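Local coordinates for lovastatin nonaketide synthase, polyketide synthase component (Aspergillus terreus, PDB 7CPX) that builds, together with lovC, the nonaketide dihydromonacolin L on its carrier domain from nine malonyl-CoA units, as a homodimeric iterative polyketide synthase of the lovastatin pathway, at the interface of chains A and B. Coordinates in Å, arbitrary orientation; residue numbers count along the deposited sequence, not the author numbering. Chains: chain A/B, Lovastatin nonaketide synthase, polyketide synthase component.

Three patches of the two-fold ketosynthase interface run outward from the two-fold axis. Contacts 1 and 2 have their C-alpha centres about 13 Å apart and share B:Ile284, whose CG2 serves both and whose CA, CG1 and CD1 serve the second. Contact 3 lies on the axis, about 14 Å from contact 2 and 20 Å from contact 1. Strand 174-177 links contacts 2 and 3, and helix 159-168 links contacts 1 and 2. The centre of contact 2 is about 11 Å from B:Cys181 and that of contact 3 about 12 Å from A:Cys181, so dimerisation probably steadies the surroundings of the condensing sites.

Contact 1: the interface of chains A and B. Residues chain A 91, 149-150, 152-153, 156, 159; chain B 219-220, 223, 225, 284-285, 436.
B:Leu223 is a main side chain of this apolar patch of the ketosynthase homodimer interface, where no polar pair bonds across. Its CB-CG stem passes the A:Thr149 carbonyl, CB 4.1 Å from the backbone O. There the chain forks. CD2 goes over to the ring of A:Tyr150, meeting ring atom CD2 at 3.6 Å, side chains crossed at about a right angle. CD1 touches the methyls of both A:Ala152 and A:Thr153, 3.8 Å from CB of A:Ala152. With chi1 at -70°, CG is anti to the carbonyl carbon, and chi2 of 179° turns the fork so that each methyl faces its own partners. A:Thr153 meets B:Ile284 tip to tip, its hydroxyl OG1, crowded between the backbone N and the carbonyl carbon (chi1 56°), 3.6 Å from CG2 of the isoleucine, while its own CG2 lies near B:Thr285 OG1. That B:Ile284 CG2 also touches the carboxylate OE2 of the extended A:Glu91 at 3.5 Å. B:Phe436 receives the methyl of A:Ala156 in plane at its ring edge, CE1 to CB 3.5 Å; A:Val159 crosses it at about a right angle, its CG2 near CD1. Helix 151-155 of chain A thus lies against the end of helix 214-222 and the loops of B:Ile284 and B:Phe436.

Contact 2: the interface of chains A and B. Residues chain A 162-163, 165-166, 170, 172, 174; chain B 277-279, 284, 435, 437-439.
Three flat groups of chain A, the ring of A:Tyr166, the guanidinium of A:Arg163 and the amide of A:Asn162, each present one face to chain B. CA of B:Ile284 sits over the tyrosine ring in a CH-pi contact, 3.9 Å from the centroid and displaced toward the rim. At the ring's CD1 position the backbone O of B:Gly279 approaches to 3.4 Å. CG1 of B:Ile284 lies above the guanidinium plane, and CD1 runs on to A:Tyr166 CB at 3.4 Å. Over the face of the A:Asn162 amide lies B:Thr439 OG1, 2.9 Å from ND2 and about as far from CG and OD1, so any hydrogen bond from ND2 would be poorly aimed. This amide plane is turned 49° from that of B:Gln277. The threonine OG1 donates to B:Gln277 OE1 at 2.7 Å, nearly along the C=O axis. The glutamine NE2 donates to B:Asp278 O at 2.9 Å, on a carbonyl lone pair, and also to B:Gly437 O from above that carbonyl's plane. These bonds fix its rotation. Chi1 of 167° sets CG, anti to the backbone N, against A:Ser165 CB at 3.4 Å; chi2 of 65° swings the amide toward B:Thr439 and the B:Gly437 carbonyl. A:Ser174 OG, hydrogen-bonded to A:Ser165 OG at 2.8 Å, adds a weak bond to B:Gln277 OE1. Helix 159-168 and strand 174-177 of chain A meet the end of strand 268-277 and the glycine-rich turn before strand 439-446 of chain B.

Contact 3: the interface of chains A and B. Residues chain A 128, 175-179, 186, 190; chain B 128, 175-179, 186, 190.
The two copies of strand 174-177 run antiparallel across the two-fold axis, paired at A:Ile177 and B:Ile177, with weak hydrogen bonds from each Asp178 N to the opposing Thr176 O at 3.2 Å. The two isoleucines lie side by side and point the same way, their CD1 methyls 3.3 Å apart. Chi1 of -52° puts each CG1 anti to the carbonyl carbon, beside the backbone N. Flanking them, A:Met175 bends at chi2 (61°) and reaches onto helix 183-196 of chain B. Its CE methyl meets B:Val186 CG1 at 3.4 Å, and CG touches the same methyl at 3.5 Å; the thioether chain crosses the valine obliquely. The methionine meets B:Leu190 tip to tip, CE to CD2 3.5 Å. The two Leu190 side chains cross at about a right angle, with CD1 of A:Leu190 3.7 Å from CD1 of B:Leu190. Behind each leucine, its own chain's Tyr128 turns a ring face to the Leu190 carbonyl carbon. At the outer end A:Thr179 CG2 packs on B:Met175 CA, 3.7 Å away. The twin contacts join the ketosynthase sheets through the dimer, and because the strand leads directly toward the nucleophile Cys181, this pairing probably helps to hold both condensing sites in place.

Contact 1: the interface of chains A and B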
loop_
_atom_site.group_PDB
_atom_site.type_symbol
_atom_site.label_atom_id
_atom_site.label_comp_id
_atom_site.label_asym_id
_atom_site.label_seq_id
_atom_site.Cartn_x
_atom_site.Cartn_y
_atom_site.Cartn_z
ATOM N N GLU A 91 -14.674 27.155 -0.103
ATOM C CA GLU A 91 -15.589 26.912 1.005
ATOM C C GLU A 91 -16.779 26.075 0.556
ATOM O O GLU A 91 -17.210 25.163 1.271
ATOM C CB GLU A 91 -16.057 28.239 1.598
ATOM C CG GLU A 91 -16.920 28.094 2.837
ATOM C CD GLU A 91 -17.296 29.431 3.441
ATOM O OE1 GLU A 91 -16.868 30.471 2.898
ATOM O OE2 GLU A 91 -18.020 29.444 4.458
ATOM N N THR A 149 -9.290 24.052 3.406
ATOM C CA THR A 149 -9.111 24.926 4.560
ATOM C C THR A 149 -10.420 25.126 5.310
ATOM O O THR A 149 -10.448 25.092 6.545
ATOM C CB THR A 149 -8.540 26.271 4.117
ATOM O OG1 THR A 149 -9.367 26.830 3.089
ATOM C CG2 THR A 149 -7.124 26.103 3.593
ATOM N N TYR A 150 -11.516 25.329 4.583
ATOM C CA TYR A 150 -12.817 25.580 5.184
ATOM C C TYR A 150 -13.585 24.296 5.472
ATOM O O TYR A 150 -14.815 24.332 5.584
ATOM C CB TYR A 150 -13.643 26.494 4.279
ATOM C CG TYR A 150 -12.970 27.812 3.984
ATOM C CD1 TYR A 150 -12.132 27.954 2.890
ATOM C CD2 TYR A 150 -13.169 28.914 4.803
ATOM C CE1 TYR A 150 -11.512 29.156 2.616
ATOM C CE2 TYR A 150 -12.554 30.119 4.538
ATOM C CZ TYR A 150 -11.726 30.236 3.444
ATOM O OH TYR A 150 -11.110 31.436 3.175
ATOM N N ALA A 152 -13.537 22.524 8.242
ATOM C CA ALA A 152 -14.057 22.536 9.605
ATOM C C ALA A 152 -15.497 23.031 9.638
ATOM O O ALA A 152 -16.412 22.305 10.039
ATOM C CB ALA A 152 -13.168 23.407 10.494
ATOM N N THR A 153 -15.717 24.273 9.206
ATOM C CA THR A 153 -17.066 24.825 9.208
ATOM C C THR A 153 -17.919 24.250 8.087
ATOM O O THR A 153 -19.142 24.149 8.233
ATOM C CB THR A 153 -17.014 26.347 9.088
ATOM O OG1 THR A 153 -16.282 26.714 7.911
ATOM C CG2 THR A 153 -16.347 26.951 10.307
ATOM N N ALA A 156 -18.881 20.676 9.520
ATOM C CA ALA A 156 -19.317 20.574 10.905
ATOM C C ALA A 156 -20.829 20.434 10.963
ATOM O O ALA A 156 -21.561 21.172 10.298
ATOM C CB ALA A 156 -18.865 21.797 11.700
ATOM N N VAL A 159 -22.911 23.619 11.820
ATOM C CA VAL A 159 -22.955 24.668 10.811
ATOM C C VAL A 159 -24.169 24.466 9.917
ATOM O O VAL A 159 -24.734 25.435 9.396
ATOM C CB VAL A 159 -21.655 24.692 9.990
ATOM C CG1 VAL A 159 -21.775 25.667 8.842
ATOM C CG2 VAL A 159 -20.491 25.070 10.880
ATOM N N LEU B 219 -8.893 19.651 10.989
ATOM C CA LEU B 219 -9.926 20.515 10.432
ATOM C C LEU B 219 -9.827 21.924 11.001
ATOM O O LEU B 219 -9.811 22.909 10.254
ATOM C CB LEU B 219 -11.306 19.918 10.710
ATOM C CG LEU B 219 -11.649 18.635 9.955
ATOM C CD1 LEU B 219 -12.871 17.973 10.562
ATOM C CD2 LEU B 219 -11.884 18.927 8.488
ATOM N N GLU B 220 -9.753 22.040 12.329
ATOM C CA GLU B 220 -9.702 23.358 12.949
ATOM C C GLU B 220 -8.409 24.088 12.616
ATOM O O GLU B 220 -8.430 25.301 12.379
ATOM C CB GLU B 220 -9.868 23.232 14.463
ATOM C CG GLU B 220 -11.305 23.055 14.936
ATOM C CD GLU B 220 -11.976 21.814 14.380
ATOM O OE1 GLU B 220 -11.704 21.454 13.217
ATOM O OE2 GLU B 220 -12.778 21.196 15.111
ATOM N N LEU B 223 -8.263 26.067 9.392
ATOM C CA LEU B 223 -8.734 27.437 9.532
ATOM C C LEU B 223 -7.933 28.232 10.554
ATOM O O LEU B 223 -8.269 29.391 10.817
ATOM C CB LEU B 223 -10.213 27.449 9.932
ATOM C CG LEU B 223 -11.220 27.004 8.871
ATOM C CD1 LEU B 223 -12.633 27.047 9.427
ATOM C CD2 LEU B 223 -11.109 27.870 7.627
ATOM N N MET B 225 -8.035 27.913 13.581
ATOM C CA MET B 225 -8.877 28.145 14.749
ATOM C C MET B 225 -8.156 27.775 16.038
ATOM O O MET B 225 -8.276 28.484 17.044
ATOM C CB MET B 225 -10.173 27.347 14.622
ATOM C CG MET B 225 -11.052 27.782 13.463
ATOM S SD MET B 225 -12.360 26.598 13.090
ATOM C CE MET B 225 -13.247 26.563 14.645
ATOM N N ILE B 284 -18.302 32.858 8.044
ATOM C CA ILE B 284 -19.150 31.983 8.848
ATOM C C ILE B 284 -18.578 31.835 10.251
ATOM O O ILE B 284 -19.316 31.843 11.244
ATOM C CB ILE B 284 -19.316 30.619 8.152
ATOM C CG1 ILE B 284 -20.255 29.710 8.947
ATOM C CG2 ILE B 284 -17.972 29.929 7.971
ATOM C CD1 ILE B 284 -21.653 30.254 9.098
ATOM N N THR B 285 -17.257 31.696 10.357
ATOM C CA THR B 285 -16.614 31.519 11.651
ATOM C C THR B 285 -16.601 32.794 12.482
ATOM O O THR B 285 -16.487 32.715 13.710
ATOM C CB THR B 285 -15.177 31.031 11.460
ATOM O OG1 THR B 285 -15.147 29.993 10.473
ATOM C CG2 THR B 285 -14.616 30.496 12.767
ATOM N N PHE B 436 -18.775 28.305 16.340
ATOM C CA PHE B 436 -18.436 28.754 14.999
ATOM C C PHE B 436 -19.609 28.485 14.069
ATOM O O PHE B 436 -20.198 27.400 14.084
ATOM C CB PHE B 436 -17.171 28.060 14.493
ATOM C CG PHE B 436 -17.191 26.569 14.644
ATOM C CD1 PHE B 436 -17.798 25.766 13.694
ATOM C CD2 PHE B 436 -16.587 25.969 15.732
ATOM C CE1 PHE B 436 -17.811 24.394 13.835
ATOM C CE2 PHE B 436 -16.594 24.603 15.877
ATOM C CZ PHE B 436 -17.206 23.810 14.929
#

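Contact 2: the interface of chains A and B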
loop_
_atom_site.group_PDB
_atom_site.type_symbol
_atom_site.label_atom_id
_atom_site.label_comp_id
_atom_site.label_asym_id
_atom_site.label_seq_id
_atom_site.Cartn_x
_atom_site.Cartn_y
_atom_site.Cartn_z
ATOM N N ASN A 162 -26.313 26.795 11.453
ATOM C CA ASN A 162 -25.750 28.130 11.615
ATOM C C ASN A 162 -25.580 28.817 10.268
ATOM O O ASN A 162 -26.031 29.954 10.076
ATOM C CB ASN A 162 -24.411 28.043 12.347
ATOM C CG ASN A 162 -24.498 27.233 13.623
ATOM O OD1 ASN A 162 -25.472 26.515 13.849
ATOM N ND2 ASN A 162 -23.478 27.343 14.466
ATOM N N ARG A 163 -24.961 28.125 9.310
ATOM C CA ARG A 163 -24.714 28.732 8.009
ATOM C C ARG A 163 -25.996 29.294 7.418
ATOM O O ARG A 163 -25.998 30.394 6.852
ATOM C CB ARG A 163 -24.098 27.709 7.059
ATOM C CG ARG A 163 -23.714 28.287 5.716
ATOM C CD ARG A 163 -22.952 27.277 4.896
ATOM N NE ARG A 163 -21.644 26.974 5.465
ATOM C CZ ARG A 163 -20.577 27.752 5.343
ATOM N NH1 ARG A 163 -20.633 28.908 4.704
ATOM N NH2 ARG A 163 -19.425 27.361 5.880
ATOM N N SER A 165 -28.671 30.563 8.949
ATOM C CA SER A 165 -28.883 31.859 9.577
ATOM C C SER A 165 -27.779 32.838 9.213
ATOM O O SER A 165 -28.016 34.050 9.163
ATOM C CB SER A 165 -28.965 31.685 11.088
ATOM O OG SER A 165 -30.057 30.860 11.449
ATOM N N TYR A 166 -26.569 32.336 8.957
ATOM C CA TYR A 166 -25.490 33.217 8.531
ATOM C C TYR A 166 -25.807 33.852 7.184
ATOM O O TYR A 166 -25.587 35.052 6.988
ATOM C CB TYR A 166 -24.175 32.444 8.466
ATOM C CG TYR A 166 -23.072 33.165 7.725
ATOM C CD1 TYR A 166 -22.276 34.100 8.364
ATOM C CD2 TYR A 166 -22.826 32.904 6.387
ATOM C CE1 TYR A 166 -21.269 34.759 7.692
ATOM C CE2 TYR A 166 -21.823 33.556 5.706
ATOM C CZ TYR A 166 -21.046 34.483 6.361
ATOM O OH TYR A 166 -20.042 35.135 5.681
ATOM N N TRP A 170 -29.990 35.839 10.026
ATOM C CA TRP A 170 -30.927 35.560 11.100
ATOM C C TRP A 170 -30.206 35.538 12.439
ATOM O O TRP A 170 -29.025 35.191 12.527
ATOM C CB TRP A 170 -31.634 34.227 10.863
ATOM C CG TRP A 170 -32.533 34.237 9.672
ATOM C CD1 TRP A 170 -33.021 35.330 9.025
ATOM C CD2 TRP A 170 -33.049 33.097 8.982
ATOM N NE1 TRP A 170 -33.814 34.944 7.976
ATOM C CE2 TRP A 170 -33.849 33.576 7.927
ATOM C CE3 TRP A 170 -32.916 31.720 9.152
ATOM C CZ2 TRP A 170 -34.507 32.727 7.047
ATOM C CZ3 TRP A 170 -33.571 30.880 8.281
ATOM C CH2 TRP A 170 -34.356 31.385 7.241
ATOM N N GLY A 172 -32.016 34.269 15.386
ATOM C CA GLY A 172 -32.655 33.320 16.264
ATOM C C GLY A 172 -31.793 32.100 16.492
ATOM O O GLY A 172 -30.723 31.922 15.890
ATOM N N SER A 174 -30.115 28.586 16.274
ATOM C CA SER A 174 -29.686 27.865 15.078
ATOM C C SER A 174 -29.243 26.455 15.437
ATOM O O SER A 174 -28.170 25.992 15.044
ATOM C CB SER A 174 -28.562 28.615 14.369
ATOM O OG SER A 174 -29.022 29.854 13.859
ATOM N N GLN B 277 -28.227 33.990 17.302
ATOM C CA GLN B 277 -27.302 33.611 16.249
ATOM C C GLN B 277 -26.689 34.856 15.627
ATOM O O GLN B 277 -27.285 35.936 15.642
ATOM C CB GLN B 277 -28.029 32.775 15.191
ATOM C CG GLN B 277 -27.283 32.572 13.896
ATOM C CD GLN B 277 -26.017 31.769 14.053
ATOM O OE1 GLN B 277 -25.962 30.820 14.833
ATOM N NE2 GLN B 277 -24.991 32.138 13.301
ATOM N N ASP B 278 -25.483 34.696 15.092
ATOM C CA ASP B 278 -24.823 35.779 14.380
ATOM C C ASP B 278 -25.346 35.865 12.954
ATOM O O ASP B 278 -25.542 34.847 12.284
ATOM C CB ASP B 278 -23.310 35.569 14.366
ATOM C CG ASP B 278 -22.718 35.519 15.755
ATOM O OD1 ASP B 278 -23.256 36.196 16.654
ATOM O OD2 ASP B 278 -21.714 34.805 15.954
ATOM N N GLY B 279 -25.564 37.090 12.490
ATOM C CA GLY B 279 -26.034 37.304 11.138
ATOM C C GLY B 279 -24.972 36.996 10.105
ATOM O O GLY B 279 -24.069 36.192 10.355
ATOM N N ILE B 284 -18.302 32.858 8.044
ATOM C CA ILE B 284 -19.150 31.983 8.848
ATOM C C ILE B 284 -18.578 31.835 10.251
ATOM O O ILE B 284 -19.316 31.843 11.244
ATOM C CB ILE B 284 -19.316 30.619 8.152
ATOM C CG1 ILE B 284 -20.255 29.710 8.947
ATOM C CG2 ILE B 284 -17.972 29.929 7.971
ATOM C CD1 ILE B 284 -21.653 30.254 9.098
ATOM N N GLY B 435 -20.644 29.226 19.202
ATOM C CA GLY B 435 -20.160 28.189 18.315
ATOM C C GLY B 435 -19.878 28.757 16.935
ATOM O O GLY B 435 -20.628 29.588 16.425
ATOM N N GLY B 437 -19.952 29.485 13.268
ATOM C CA GLY B 437 -21.234 29.514 12.600
ATOM C C GLY B 437 -22.069 30.624 13.197
ATOM O O GLY B 437 -22.876 31.254 12.507
ATOM N N GLY B 438 -21.875 30.870 14.490
ATOM C CA GLY B 438 -22.431 32.028 15.154
ATOM C C GLY B 438 -23.544 31.762 16.145
ATOM O O GLY B 438 -24.114 32.723 16.673
ATOM N N THR B 439 -23.875 30.505 16.418
ATOM C CA THR B 439 -24.919 30.192 17.392
ATOM C C THR B 439 -24.416 30.570 18.777
ATOM O O THR B 439 -23.568 29.887 19.354
ATOM C CB THR B 439 -25.298 28.718 17.331
ATOM O OG1 THR B 439 -25.691 28.379 15.997
ATOM C CG2 THR B 439 -26.450 28.437 18.277
#

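Contact 3: the interface of chains A and B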
loop_
_atom_site.group_PDB
_atom_site.type_symbol
_atom_site.label_atom_id
_atom_site.label_comp_id
_atom_site.label_asym_id
_atom_site.label_seq_id
_atom_site.Cartn_x
_atom_site.Cartn_y
_atom_site.Cartn_z
ATOM N N TYR A 128 -33.645 25.204 13.148
ATOM C CA TYR A 128 -33.510 23.931 13.850
ATOM C C TYR A 128 -33.408 22.855 12.776
ATOM O O TYR A 128 -34.399 22.530 12.118
ATOM C CB TYR A 128 -34.687 23.686 14.786
ATOM C CG TYR A 128 -34.802 24.696 15.902
ATOM C CD1 TYR A 128 -35.406 25.925 15.695
ATOM C CD2 TYR A 128 -34.311 24.416 17.167
ATOM C CE1 TYR A 128 -35.509 26.846 16.713
ATOM C CE2 TYR A 128 -34.411 25.331 18.189
ATOM C CZ TYR A 128 -35.011 26.545 17.960
ATOM O OH TYR A 128 -35.108 27.456 18.985
ATOM N N MET A 175 -30.068 25.755 16.207
ATOM C CA MET A 175 -29.744 24.390 16.590
ATOM C C MET A 175 -29.613 23.500 15.363
ATOM O O MET A 175 -30.325 23.667 14.369
ATOM C CB MET A 175 -30.824 23.818 17.507
ATOM C CG MET A 175 -30.880 24.418 18.894
ATOM S SD MET A 175 -31.215 26.183 18.894
ATOM C CE MET A 175 -31.905 26.387 20.534
ATOM N N THR A 176 -28.687 22.551 15.436
ATOM C CA THR A 176 -28.635 21.420 14.519
ATOM C C THR A 176 -28.905 20.170 15.343
ATOM O O THR A 176 -28.023 19.686 16.060
ATOM C CB THR A 176 -27.292 21.324 13.806
ATOM O OG1 THR A 176 -27.062 22.515 13.044
ATOM C CG2 THR A 176 -27.287 20.119 12.886
ATOM N N ILE A 177 -30.111 19.657 15.239
ATOM C CA ILE A 177 -30.569 18.559 16.075
ATOM C C ILE A 177 -30.121 17.241 15.470
ATOM O O ILE A 177 -29.924 17.128 14.255
ATOM C CB ILE A 177 -32.099 18.604 16.230
ATOM C CG1 ILE A 177 -32.544 19.992 16.691
ATOM C CG2 ILE A 177 -32.558 17.547 17.209
ATOM C CD1 ILE A 177 -31.883 20.456 17.964
ATOM N N ASP A 178 -29.952 16.238 16.326
ATOM C CA ASP A 178 -29.675 14.873 15.887
ATOM C C ASP A 178 -30.308 13.937 16.910
ATOM O O ASP A 178 -29.710 13.650 17.951
ATOM C CB ASP A 178 -28.179 14.620 15.745
ATOM C CG ASP A 178 -27.876 13.362 14.957
ATOM O OD1 ASP A 178 -28.812 12.573 14.713
ATOM O OD2 ASP A 178 -26.707 13.169 14.564
ATOM N N THR A 179 -31.521 13.479 16.618
ATOM C CA THR A 179 -32.195 12.449 17.395
ATOM C C THR A 179 -32.436 11.225 16.526
ATOM O O THR A 179 -33.442 10.527 16.660
ATOM C CB THR A 179 -33.508 12.963 17.977
ATOM O OG1 THR A 179 -34.460 13.168 16.926
ATOM C CG2 THR A 179 -33.279 14.263 18.711
ATOM N N VAL A 186 -38.114 16.439 15.713
ATOM C CA VAL A 186 -37.731 17.038 16.985
ATOM C C VAL A 186 -37.416 18.512 16.782
ATOM O O VAL A 186 -37.869 19.374 17.546
ATOM C CB VAL A 186 -36.538 16.285 17.596
ATOM C CG1 VAL A 186 -36.056 17.000 18.833
ATOM C CG2 VAL A 186 -36.933 14.867 17.933
ATOM N N LEU A 190 -38.832 21.849 18.702
ATOM C CA LEU A 190 -38.045 22.949 19.239
ATOM C C LEU A 190 -38.436 24.253 18.564
ATOM O O LEU A 190 -38.739 25.247 19.234
ATOM C CB LEU A 190 -36.557 22.663 19.058
ATOM C CG LEU A 190 -36.080 21.377 19.733
ATOM C CD1 LEU A 190 -34.607 21.181 19.495
ATOM C CD2 LEU A 190 -36.379 21.402 21.220
ATOM N N TYR B 128 -30.675 16.584 26.914
ATOM C CA TYR B 128 -30.231 17.481 25.851
ATOM C C TYR B 128 -28.708 17.500 25.913
ATOM O O TYR B 128 -28.126 18.092 26.827
ATOM C CB TYR B 128 -30.822 18.875 26.017
ATOM C CG TYR B 128 -32.328 18.918 25.910
ATOM C CD1 TYR B 128 -33.131 18.602 26.992
ATOM C CD2 TYR B 128 -32.946 19.280 24.726
ATOM C CE1 TYR B 128 -34.504 18.640 26.895
ATOM C CE2 TYR B 128 -34.317 19.320 24.619
ATOM C CZ TYR B 128 -35.093 19.000 25.705
ATOM O OH TYR B 128 -36.463 19.042 25.595
ATOM N N MET B 175 -32.801 15.090 22.952
ATOM C CA MET B 175 -32.050 15.756 21.900
ATOM C C MET B 175 -30.553 15.589 22.112
ATOM O O MET B 175 -30.064 15.567 23.245
ATOM C CB MET B 175 -32.385 17.246 21.864
ATOM C CG MET B 175 -33.776 17.586 21.377
ATOM S SD MET B 175 -35.078 16.885 22.398
ATOM C CE MET B 175 -36.425 18.005 22.025
ATOM N N THR B 176 -29.826 15.463 21.009
ATOM C CA THR B 176 -28.377 15.620 20.992
ATOM C C THR B 176 -28.074 16.850 20.148
ATOM O O THR B 176 -28.129 16.794 18.915
ATOM C CB THR B 176 -27.676 14.388 20.432
ATOM O OG1 THR B 176 -27.981 13.247 21.242
ATOM C CG2 THR B 176 -26.178 14.617 20.416
ATOM N N ILE B 177 -27.762 17.941 20.807
ATOM C CA ILE B 177 -27.597 19.231 20.154
ATOM C C ILE B 177 -26.187 19.341 19.602
ATOM O O ILE B 177 -25.249 18.717 20.109
ATOM C CB ILE B 177 -27.897 20.375 21.137
ATOM C CG1 ILE B 177 -29.258 20.159 21.802
ATOM C CG2 ILE B 177 -27.860 21.705 20.421
ATOM C CD1 ILE B 177 -30.397 20.006 20.827
ATOM N N ASP B 178 -26.040 20.138 18.547
ATOM C CA ASP B 178 -24.728 20.472 17.998
ATOM C C ASP B 178 -24.826 21.882 17.430
ATOM O O ASP B 178 -25.275 22.071 16.296
ATOM C CB ASP B 178 -24.292 19.470 16.937
ATOM C CG ASP B 178 -22.814 19.570 16.616
ATOM O OD1 ASP B 178 -22.179 20.554 17.046
ATOM O OD2 ASP B 178 -22.283 18.658 15.949
ATOM N N THR B 179 -24.425 22.867 18.227
ATOM C CA THR B 179 -24.291 24.249 17.786
ATOM C C THR B 179 -22.840 24.686 17.902
ATOM O O THR B 179 -22.536 25.841 18.204
ATOM C CB THR B 179 -25.198 25.177 18.587
ATOM O OG1 THR B 179 -24.723 25.281 19.934
ATOM C CG2 THR B 179 -26.613 24.646 18.591
ATOM N N VAL B 186 -26.619 25.618 24.605
ATOM C CA VAL B 186 -27.884 25.591 23.882
ATOM C C VAL B 186 -28.769 24.488 24.440
ATOM O O VAL B 186 -29.961 24.693 24.702
ATOM C CB VAL B 186 -27.639 25.409 22.375
ATOM C CG1 VAL B 186 -28.953 25.234 21.656
ATOM C CG2 VAL B 186 -26.894 26.599 21.820
ATOM N N LEU B 190 -32.634 24.581 25.810
ATOM C CA LEU B 190 -33.712 23.669 25.454
ATOM C C LEU B 190 -34.224 22.952 26.691
ATOM O O LEU B 190 -35.431 22.939 26.962
ATOM C CB LEU B 190 -33.225 22.673 24.405
ATOM C CG LEU B 190 -32.717 23.318 23.117
ATOM C CD1 LEU B 190 -32.258 22.258 22.151
ATOM C CD2 LEU B 190 -33.790 24.183 22.485
#